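Local coordinates for protein endoglucanase E-5 (Thermobifida fusca, PDB 2CKS) that hydrolyses internal beta-1,4-glucosidic linkages in cellulose, lichenin and cereal beta-D-glucans through its family 5 glycoside hydrolase catalytic domain, at residues 32-37 and 266-271; 225-230 and 258-263; 273-278 and 292-297. One frame throughout, in Å; residues are numbered along the deposited sequence.

Contact 1. Residues 32-37 and 266-271; sequences STHGIQ and NYSDDF
The carbonyl oxygen of Ser-32 is met from the 266-271 side by two successive residues. Tyr-267 N donates to Ser-32 O at 2.8 Å, in the carbonyl plane, while the CA of Asn-266 makes a CA-H...O contact with the same oxygen at 3.2 Å. One residue further on a direct backbone bond gives way to water 1, which accepts from His-34 N and donates to Tyr-267 O. Beyond it the contact passes to side chains. The amide of Asn-266 lies against CB and ND1 of His-34, with the ring and amide planes 61° apart and Asn-266 OD1 3.5 Å from His-34 ND1. Its CG sits between the backbone N and the carbonyl carbon (chi1 61°), and Asn-266 OD1 is held by Ser-268 OG at 2.6 Å. Ser-268 OG in turn accepts from Asp-270 N at 3.1 Å, an ST turn that brings the carboxylate to the His-34 ring edge. There Asp-270 OD1 lies 3.9 Å from His-34 CE1, its carboxylate nearly perpendicular to the ring, but its salt bridge is with Arg-272. Phe-39 stacks on His-34. The bond before Asn-266 is a non-proline cis peptide at the end of the eighth strand, a feature known from many family 5 enzymes; the contact lies where the first and eighth strands of the TIM barrel end, beside the probable nucleophile Glu-231.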
loop_
_atom_site.group_PDB
_atom_site.type_symbol
_atom_site.label_atom_id
_atom_site.label_comp_id
_atom_site.label_asym_id
_atom_site.label_seq_id
_atom_site.Cartn_x
_atom_site.Cartn_y
_atom_site.Cartn_z
ATOM N N SER A 32 5.852 -2.633 -0.885
ATOM C CA SER A 32 4.750 -3.575 -0.929
ATOM C C SER A 32 5.262 -4.966 -1.238
ATOM O O SER A 32 6.103 -5.127 -2.118
ATOM C CB SER A 32 3.762 -3.183 -2.019
ATOM O OG SER A 32 2.626 -4.038 -1.999
ATOM N N THR A 33 4.762 -5.974 -0.539
ATOM C CA THR A 33 4.947 -7.345 -0.996
ATOM C C THR A 33 4.180 -7.527 -2.290
ATOM O O THR A 33 3.297 -6.732 -2.641
ATOM C CB THR A 33 4.446 -8.411 0.017
ATOM O OG1 THR A 33 3.012 -8.425 0.053
ATOM C CG2 THR A 33 4.910 -8.102 1.440
ATOM N N HIS A 34 4.518 -8.594 -3.002
ATOM C CA HIS A 34 3.685 -9.052 -4.096
ATOM C C HIS A 34 2.623 -9.930 -3.429
ATOM O O HIS A 34 2.557 -10.023 -2.200
ATOM C CB HIS A 34 4.536 -9.806 -5.118
ATOM C CG HIS A 34 3.941 -9.867 -6.495
ATOM N ND1 HIS A 34 4.716 -9.796 -7.634
ATOM C CD2 HIS A 34 2.664 -10.013 -6.922
ATOM C CE1 HIS A 34 3.940 -9.890 -8.700
ATOM N NE2 HIS A 34 2.691 -10.020 -8.295
ATOM N N GLY A 35 1.783 -10.581 -4.206
ATOM C CA GLY A 35 0.705 -11.352 -3.630
ATOM C C GLY A 35 1.270 -12.491 -2.813
ATOM O O GLY A 35 2.117 -13.230 -3.305
ATOM N N ILE A 36 0.806 -12.650 -1.572
ATOM C CA ILE A 36 1.354 -13.695 -0.706
ATOM C C ILE A 36 0.991 -15.124 -1.163
ATOM O O ILE A 36 1.624 -16.091 -0.744
ATOM C CB ILE A 36 1.008 -13.450 0.795
ATOM C CG1 ILE A 36 -0.480 -13.631 1.078
ATOM C CG2 ILE A 36 1.501 -12.063 1.231
ATOM C CD1 ILE A 36 -0.809 -13.700 2.573
ATOM N N GLN A 37 0.006 -15.260 -2.049
ATOM C CA GLN A 37 -0.323 -16.568 -2.628
ATOM C C GLN A 37 0.715 -17.058 -3.643
ATOM O O GLN A 37 0.739 -18.244 -3.989
ATOM C CB GLN A 37 -1.715 -16.527 -3.277
ATOM C CG GLN A 37 -1.778 -15.986 -4.700
ATOM C CD GLN A 37 -1.947 -14.475 -4.786
ATOM O OE1 GLN A 37 -1.597 -13.740 -3.857
ATOM N NE2 GLN A 37 -2.485 -14.007 -5.913
ATOM N N ASN A 266 7.530 -4.076 -6.266
ATOM C CA ASN A 266 7.185 -4.903 -5.110
ATOM C C ASN A 266 8.442 -5.621 -4.575
ATOM O O ASN A 266 9.466 -5.684 -5.267
ATOM C CB ASN A 266 6.123 -5.930 -5.504
ATOM C CG ASN A 266 6.595 -6.868 -6.601
ATOM O OD1 ASN A 266 7.334 -7.819 -6.337
ATOM N ND2 ASN A 266 6.196 -6.588 -7.845
ATOM N N TYR A 267 8.333 -6.160 -3.357
ATOM C CA TYR A 267 9.408 -6.852 -2.645
ATOM C C TYR A 267 9.307 -8.363 -2.888
ATOM O O TYR A 267 8.802 -9.127 -2.045
ATOM C CB TYR A 267 9.293 -6.544 -1.144
ATOM C CG TYR A 267 10.567 -6.716 -0.354
ATOM C CD1 TYR A 267 11.660 -5.867 -0.554
ATOM C CD2 TYR A 267 10.679 -7.715 0.606
ATOM C CE1 TYR A 267 12.823 -6.008 0.187
ATOM C CE2 TYR A 267 11.853 -7.867 1.347
ATOM C CZ TYR A 267 12.917 -7.013 1.131
ATOM O OH TYR A 267 14.075 -7.180 1.858
ATOM N N SER A 268 9.721 -8.778 -4.077
ATOM C CA SER A 268 9.704 -10.186 -4.488
ATOM C C SER A 268 10.770 -10.402 -5.548
ATOM O O SER A 268 11.391 -9.451 -6.017
ATOM C CB SER A 268 8.342 -10.588 -5.056
ATOM O OG SER A 268 8.236 -10.273 -6.432
ATOM N N ASP A 269 10.938 -11.659 -5.944
ATOM C CA ASP A 269 11.830 -12.020 -7.038
ATOM C C ASP A 269 11.060 -12.507 -8.268
ATOM O O ASP A 269 11.539 -13.350 -9.023
ATOM C CB ASP A 269 12.892 -13.022 -6.566
ATOM C CG ASP A 269 12.333 -14.397 -6.285
ATOM O OD1 ASP A 269 11.098 -14.550 -6.137
ATOM O OD2 ASP A 269 13.087 -15.393 -6.194
ATOM N N ASP A 270 9.881 -11.939 -8.478
ATOM C CA ASP A 270 9.136 -12.142 -9.716
ATOM C C ASP A 270 10.005 -11.740 -10.910
ATOM O O ASP A 270 10.911 -10.912 -10.778
ATOM C CB ASP A 270 7.859 -11.309 -9.694
ATOM C CG ASP A 270 6.990 -11.561 -10.887
ATOM O OD1 ASP A 270 6.542 -10.564 -11.497
ATOM O OD2 ASP A 270 6.712 -12.713 -11.289
ATOM N N PHE A 271 9.729 -12.311 -12.078
ATOM C CA PHE A 271 10.543 -12.028 -13.266
ATOM C C PHE A 271 10.451 -10.586 -13.773
ATOM O O PHE A 271 11.362 -10.102 -14.448
ATOM C CB PHE A 271 10.204 -13.010 -14.399
ATOM C CG PHE A 271 8.905 -12.719 -15.103
ATOM C CD1 PHE A 271 7.722 -13.320 -14.688
ATOM C CD2 PHE A 271 8.869 -11.859 -16.203
ATOM C CE1 PHE A 271 6.521 -13.058 -15.345
ATOM C CE2 PHE A 271 7.674 -11.591 -16.863
ATOM C CZ PHE A 271 6.499 -12.186 -16.438
HETATM O O HOH W 1 6.456 -10.614 -1.910
#

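Contact 2. Residues 225-230 and 258-263; sequences FPVFVT and RKIGWT
Val-229 and Trp-262 form the parallel beta bridge at the tight end of this contact. Val-229 N donates to Gly-261 O at 2.9 Å, and Thr-263 N returns a bond to Val-229 O at 3.0 Å, so that both backbone polar groups of Val-229 are used on the same neighbouring strand. On one side of the sheet CB of Val-229 meets CB of Trp-262 at 3.9 Å, and CG2 of Val-229 touches CG2 of Ile-260 at the same distance. On the other side, the phenyl ring of Phe-228 lies flat over the Gly-261 peptide. Its CG is anti to the backbone N (chi1 -161°); the ring lies against the second strand and takes Gly-261 C over its centre, 3.6 Å above the plane, while the glycine CA makes a CH-pi contact with the same ring. Thr-263 OG1 donates to Thr-230 O at 2.7 Å, approaching from above the carbonyl plane.

Toward the start of the strands the pairing opens. Val-227 O and Gly-261 N stand 4.4 Å apart, and water 2 bridges them, donating to the former and accepting from the latter; CG2 of Ile-260 packs beside that oxygen. Lys-259, just before, is exposed and turns the chain out of its helix in a Schellman motif.

The two strands belong to a beta-alpha-beta unit whose helix 245-258 places Met-255 against Val-229, Ile-260 and Trp-262. Helix 212-224 covers Val-227 and Ile-260, whereas Phe-228 and Thr-263 face Ile-59 of strand 59-65 inside the barrel.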
loop_
_atom_site.group_PDB
_atom_site.type_symbol
_atom_site.label_atom_id
_atom_site.label_comp_id
_atom_site.label_asym_id
_atom_site.label_seq_id
_atom_site.Cartn_x
_atom_site.Cartn_y
_atom_site.Cartn_z
ATOM N N PHE A 225 -7.258 16.314 0.342
ATOM C CA PHE A 225 -7.428 15.205 1.286
ATOM C C PHE A 225 -6.120 14.424 1.395
ATOM O O PHE A 225 -5.233 14.613 0.565
ATOM C CB PHE A 225 -8.576 14.281 0.859
ATOM C CG PHE A 225 -8.569 13.920 -0.601
ATOM C CD1 PHE A 225 -7.707 12.953 -1.097
ATOM C CD2 PHE A 225 -9.460 14.534 -1.484
ATOM C CE1 PHE A 225 -7.713 12.614 -2.444
ATOM C CE2 PHE A 225 -9.463 14.208 -2.829
ATOM C CZ PHE A 225 -8.598 13.237 -3.310
ATOM N N PRO A 226 -5.975 13.573 2.409
ATOM C CA PRO A 226 -4.736 12.802 2.560
ATOM C C PRO A 226 -4.645 11.695 1.534
ATOM O O PRO A 226 -5.629 10.996 1.303
ATOM C CB PRO A 226 -4.844 12.227 3.980
ATOM C CG PRO A 226 -5.986 12.961 4.615
ATOM C CD PRO A 226 -6.924 13.269 3.494
ATOM N N VAL A 227 -3.483 11.578 0.909
ATOM C CA VAL A 227 -3.218 10.558 -0.094
ATOM C C VAL A 227 -2.063 9.679 0.390
ATOM O O VAL A 227 -1.094 10.177 0.961
ATOM C CB VAL A 227 -2.844 11.188 -1.453
ATOM C CG1 VAL A 227 -2.417 10.121 -2.444
ATOM C CG2 VAL A 227 -3.999 11.987 -2.006
ATOM N N PHE A 228 -2.183 8.374 0.179
ATOM C CA PHE A 228 -1.061 7.464 0.351
ATOM C C PHE A 228 -0.865 6.696 -0.943
ATOM O O PHE A 228 -1.810 6.132 -1.492
ATOM C CB PHE A 228 -1.297 6.491 1.508
ATOM C CG PHE A 228 -0.028 5.855 2.007
ATOM C CD1 PHE A 228 0.574 6.295 3.185
ATOM C CD2 PHE A 228 0.584 4.842 1.287
ATOM C CE1 PHE A 228 1.769 5.730 3.618
ATOM C CE2 PHE A 228 1.786 4.276 1.727
ATOM C CZ PHE A 228 2.365 4.724 2.894
ATOM N N VAL A 229 0.366 6.669 -1.435
ATOM C CA VAL A 229 0.662 5.934 -2.645
ATOM C C VAL A 229 0.981 4.485 -2.252
ATOM O O VAL A 229 2.124 4.131 -2.012
ATOM C CB VAL A 229 1.782 6.618 -3.453
ATOM C CG1 VAL A 229 2.229 5.750 -4.615
ATOM C CG2 VAL A 229 1.278 7.973 -3.958
ATOM N N THR A 230 -0.053 3.651 -2.168
ATOM C CA THR A 230 0.126 2.281 -1.676
ATOM C C THR A 230 0.754 1.344 -2.704
ATOM O O THR A 230 1.166 0.244 -2.360
ATOM C CB THR A 230 -1.195 1.680 -1.169
ATOM O OG1 THR A 230 -2.207 1.813 -2.164
ATOM C CG2 THR A 230 -1.737 2.439 0.023
ATOM N N ARG A 258 5.325 17.056 -0.358
ATOM C CA ARG A 258 3.975 17.023 0.198
ATOM C C ARG A 258 3.829 16.000 1.322
ATOM O O ARG A 258 2.735 15.821 1.868
ATOM C CB ARG A 258 2.979 16.710 -0.910
ATOM C CG ARG A 258 3.012 17.692 -2.072
ATOM C CD ARG A 258 2.487 19.043 -1.710
ATOM N NE ARG A 258 2.544 19.959 -2.842
ATOM C CZ ARG A 258 1.512 20.263 -3.617
ATOM N NH1 ARG A 258 0.307 19.741 -3.397
ATOM N NH2 ARG A 258 1.678 21.124 -4.611
ATOM N N LYS A 259 4.942 15.347 1.664
ATOM C CA LYS A 259 4.992 14.292 2.672
ATOM C C LYS A 259 3.944 13.198 2.428
ATOM O O LYS A 259 3.285 12.719 3.353
ATOM C CB LYS A 259 4.919 14.886 4.079
ATOM C CG LYS A 259 6.098 15.830 4.371
ATOM C CD LYS A 259 6.500 15.836 5.834
ATOM C CE LYS A 259 7.926 16.370 6.044
ATOM N NZ LYS A 259 8.965 15.288 6.017
ATOM N N ILE A 260 3.825 12.812 1.164
ATOM C CA ILE A 260 2.955 11.718 0.748
ATOM C C ILE A 260 3.715 10.400 0.873
ATOM O O ILE A 260 4.735 10.194 0.209
ATOM C CB ILE A 260 2.505 11.919 -0.697
ATOM C CG1 ILE A 260 1.633 13.182 -0.814
ATOM C CG2 ILE A 260 1.735 10.695 -1.198
ATOM C CD1 ILE A 260 1.474 13.676 -2.238
ATOM N N GLY A 261 3.220 9.514 1.730
ATOM C CA GLY A 261 3.862 8.227 1.931
ATOM C C GLY A 261 3.694 7.324 0.725
ATOM O O GLY A 261 2.790 7.516 -0.098
ATOM N N TRP A 262 4.584 6.344 0.610
ATOM C CA TRP A 262 4.528 5.386 -0.477
ATOM C C TRP A 262 5.114 4.026 -0.142
ATOM O O TRP A 262 5.992 3.896 0.715
ATOM C CB TRP A 262 5.228 5.933 -1.727
ATOM C CG TRP A 262 6.644 6.514 -1.592
ATOM C CD1 TRP A 262 6.969 7.838 -1.552
ATOM C CD2 TRP A 262 7.899 5.803 -1.599
ATOM N NE1 TRP A 262 8.334 8.002 -1.514
ATOM C CE2 TRP A 262 8.933 6.771 -1.545
ATOM C CE3 TRP A 262 8.256 4.446 -1.604
ATOM C CZ2 TRP A 262 10.287 6.427 -1.509
ATOM C CZ3 TRP A 262 9.609 4.111 -1.595
ATOM C CH2 TRP A 262 10.601 5.096 -1.546
ATOM N N THR A 263 4.602 3.019 -0.845
ATOM C CA THR A 263 5.150 1.669 -0.828
ATOM C C THR A 263 5.291 1.195 -2.265
ATOM O O THR A 263 4.293 1.086 -2.981
ATOM C CB THR A 263 4.245 0.691 -0.011
ATOM O OG1 THR A 263 2.855 0.902 -0.307
ATOM C CG2 THR A 263 4.374 0.941 1.470
HETATM O O HOH W 2 0.876 10.077 3.332
#

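Contact 3. Residues 273-278 and 292-297; sequences SGAVFQ and SLKASG
The ammonium group of Lys-294 reaches into the 273-278 loop and donates to two of its carbonyls, Ala-275 O and Phe-277 O, each 2.7 Å from NZ. Both are approached from above their carbonyl planes, and the chain bends at its last torsion (chi4 73°) to set NZ there. Asp-270 O and Arg-272 O lie within hydrogen-bonding distance too, so four carbonyls share the three N-H, which probably offsets the positive charge. A further side-chain bond runs from Ser-296 OG to Ser-273 O at 2.7 Å, in the carbonyl plane; water 3 joins that same oxygen to Ser-296 N.

Two backbone bonds flank the Phe-277 and Leu-293 bridge, Lys-294 N to Val-276 O at 2.9 Å and Gln-278 N to Ser-292 O at 2.8 Å.

Apolar contact is narrower. Leu-293 CD2 lies 3.5 Å from Phe-277 CE1, the two side chains running side by side, and Val-276 CG1 rests on the CA of Gly-297.

Lys-294 is the N-cap residue of helix 295-304, so the loop after strand 262-265 is fastened to the start of this last helix, with Val-276 also packing on its Val-300 and the Phe-277 ring set edge-to-face with Tyr-267 and Trp-288.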
loop_
_atom_site.group_PDB
_atom_site.type_symbol
_atom_site.label_atom_id
_atom_site.label_comp_id
_atom_site.label_asym_id
_atom_site.label_seq_id
_atom_site.Cartn_x
_atom_site.Cartn_y
_atom_site.Cartn_z
ATOM N N SER A 273 10.327 -6.496 -14.163
ATOM C CA SER A 273 11.363 -5.534 -13.800
ATOM C C SER A 273 11.055 -4.785 -12.498
ATOM O O SER A 273 11.973 -4.322 -11.829
ATOM C CB SER A 273 11.607 -4.541 -14.944
ATOM O OG SER A 273 10.464 -3.760 -15.186
ATOM N N GLY A 274 9.774 -4.668 -12.147
ATOM C CA GLY A 274 9.359 -3.973 -10.945
ATOM C C GLY A 274 9.618 -4.721 -9.652
ATOM O O GLY A 274 9.686 -4.114 -8.585
ATOM N N ALA A 275 9.726 -6.041 -9.732
ATOM C CA ALA A 275 10.079 -6.839 -8.569
ATOM C C ALA A 275 11.544 -6.595 -8.301
ATOM O O ALA A 275 12.381 -6.759 -9.185
ATOM C CB ALA A 275 9.814 -8.311 -8.814
ATOM N N VAL A 276 11.860 -6.194 -7.081
ATOM C CA VAL A 276 13.193 -5.690 -6.795
ATOM C C VAL A 276 14.319 -6.717 -6.859
ATOM O O VAL A 276 15.460 -6.329 -7.038
ATOM C CB VAL A 276 13.251 -4.980 -5.417
ATOM C CG1 VAL A 276 12.367 -3.746 -5.406
ATOM C CG2 VAL A 276 12.913 -5.947 -4.280
ATOM N N PHE A 277 14.017 -8.001 -6.678
ATOM C CA PHE A 277 15.044 -9.049 -6.666
ATOM C C PHE A 277 15.048 -9.870 -7.947
ATOM O O PHE A 277 14.021 -10.059 -8.603
ATOM C CB PHE A 277 14.850 -9.988 -5.487
ATOM C CG PHE A 277 14.894 -9.299 -4.155
ATOM C CD1 PHE A 277 16.015 -8.575 -3.767
ATOM C CD2 PHE A 277 13.802 -9.333 -3.306
ATOM C CE1 PHE A 277 16.050 -7.923 -2.541
ATOM C CE2 PHE A 277 13.833 -8.678 -2.073
ATOM C CZ PHE A 277 14.956 -7.974 -1.694
ATOM N N GLN A 278 16.219 -10.396 -8.281
ATOM C CA GLN A 278 16.359 -11.238 -9.458
ATOM C C GLN A 278 15.746 -12.591 -9.152
ATOM O O GLN A 278 15.917 -13.104 -8.058
ATOM C CB GLN A 278 17.834 -11.437 -9.807
ATOM C CG GLN A 278 18.582 -10.165 -10.181
ATOM C CD GLN A 278 18.232 -9.616 -11.553
ATOM O OE1 GLN A 278 18.887 -8.682 -12.042
ATOM N NE2 GLN A 278 17.210 -10.166 -12.171
ATOM N N SER A 292 21.876 -9.007 -6.341
ATOM C CA SER A 292 20.545 -9.604 -6.414
ATOM C C SER A 292 19.465 -8.593 -6.784
ATOM O O SER A 292 18.325 -8.978 -6.992
ATOM C CB SER A 292 20.178 -10.244 -5.078
ATOM O OG SER A 292 20.002 -9.245 -4.094
ATOM N N LEU A 293 19.807 -7.306 -6.847
ATOM C CA LEU A 293 18.816 -6.272 -7.155
ATOM C C LEU A 293 18.695 -5.963 -8.628
ATOM O O LEU A 293 19.702 -5.735 -9.319
ATOM C CB LEU A 293 19.150 -4.970 -6.434
ATOM C CG LEU A 293 19.315 -5.066 -4.923
ATOM C CD1 LEU A 293 19.634 -3.688 -4.366
ATOM C CD2 LEU A 293 18.083 -5.653 -4.264
ATOM N N LYS A 294 17.455 -5.905 -9.099
ATOM C CA LYS A 294 17.160 -5.333 -10.404
ATOM C C LYS A 294 17.428 -3.830 -10.319
ATOM O O LYS A 294 17.609 -3.279 -9.230
ATOM C CB LYS A 294 15.701 -5.583 -10.795
ATOM C CG LYS A 294 15.321 -7.056 -10.952
ATOM C CD LYS A 294 14.203 -7.236 -11.963
ATOM C CE LYS A 294 13.628 -8.645 -11.968
ATOM N NZ LYS A 294 12.761 -8.943 -10.758
ATOM N N ALA A 295 17.449 -3.165 -11.466
ATOM C CA ALA A 295 17.697 -1.724 -11.512
ATOM C C ALA A 295 16.715 -0.937 -10.638
ATOM O O ALA A 295 17.117 -0.041 -9.898
ATOM C CB ALA A 295 17.633 -1.243 -12.939
ATOM N N SER A 296 15.435 -1.299 -10.712
ATOM C CA SER A 296 14.391 -0.651 -9.915
ATOM C C SER A 296 14.623 -0.885 -8.425
ATOM O O SER A 296 14.320 -0.022 -7.599
ATOM C CB SER A 296 12.999 -1.163 -10.331
ATOM O OG SER A 296 12.819 -2.527 -9.994
ATOM N N GLY A 297 15.161 -2.055 -8.093
ATOM C CA GLY A 297 15.519 -2.406 -6.731
ATOM C C GLY A 297 16.627 -1.541 -6.160
ATOM O O GLY A 297 16.528 -1.053 -5.043
HETATM O O HOH W 3 14.278 -2.841 -12.888
#

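In the fold
Contacts 1 and 2, whose touching residues are all buried, both involve the closing region of the barrel: contact 2 pairs its seventh and eighth strands, and contact 1 joins the loops that follow the eighth and first. Contact 3 lies further out, mostly buried with some partly exposed residues, its centre about 18 Å from that of the chain against about 9 Å for contact 2. It shares the loop after strand 262-265 with contact 1, linked by a probable hydrogen bond from Val-276 N to Asn-266 O. Strand pairing and ring packing dominate contact 2; one backbone bond, a bridging water and packing on a histidine ring, contact 1; and a lysine among carbonyls, contact 3.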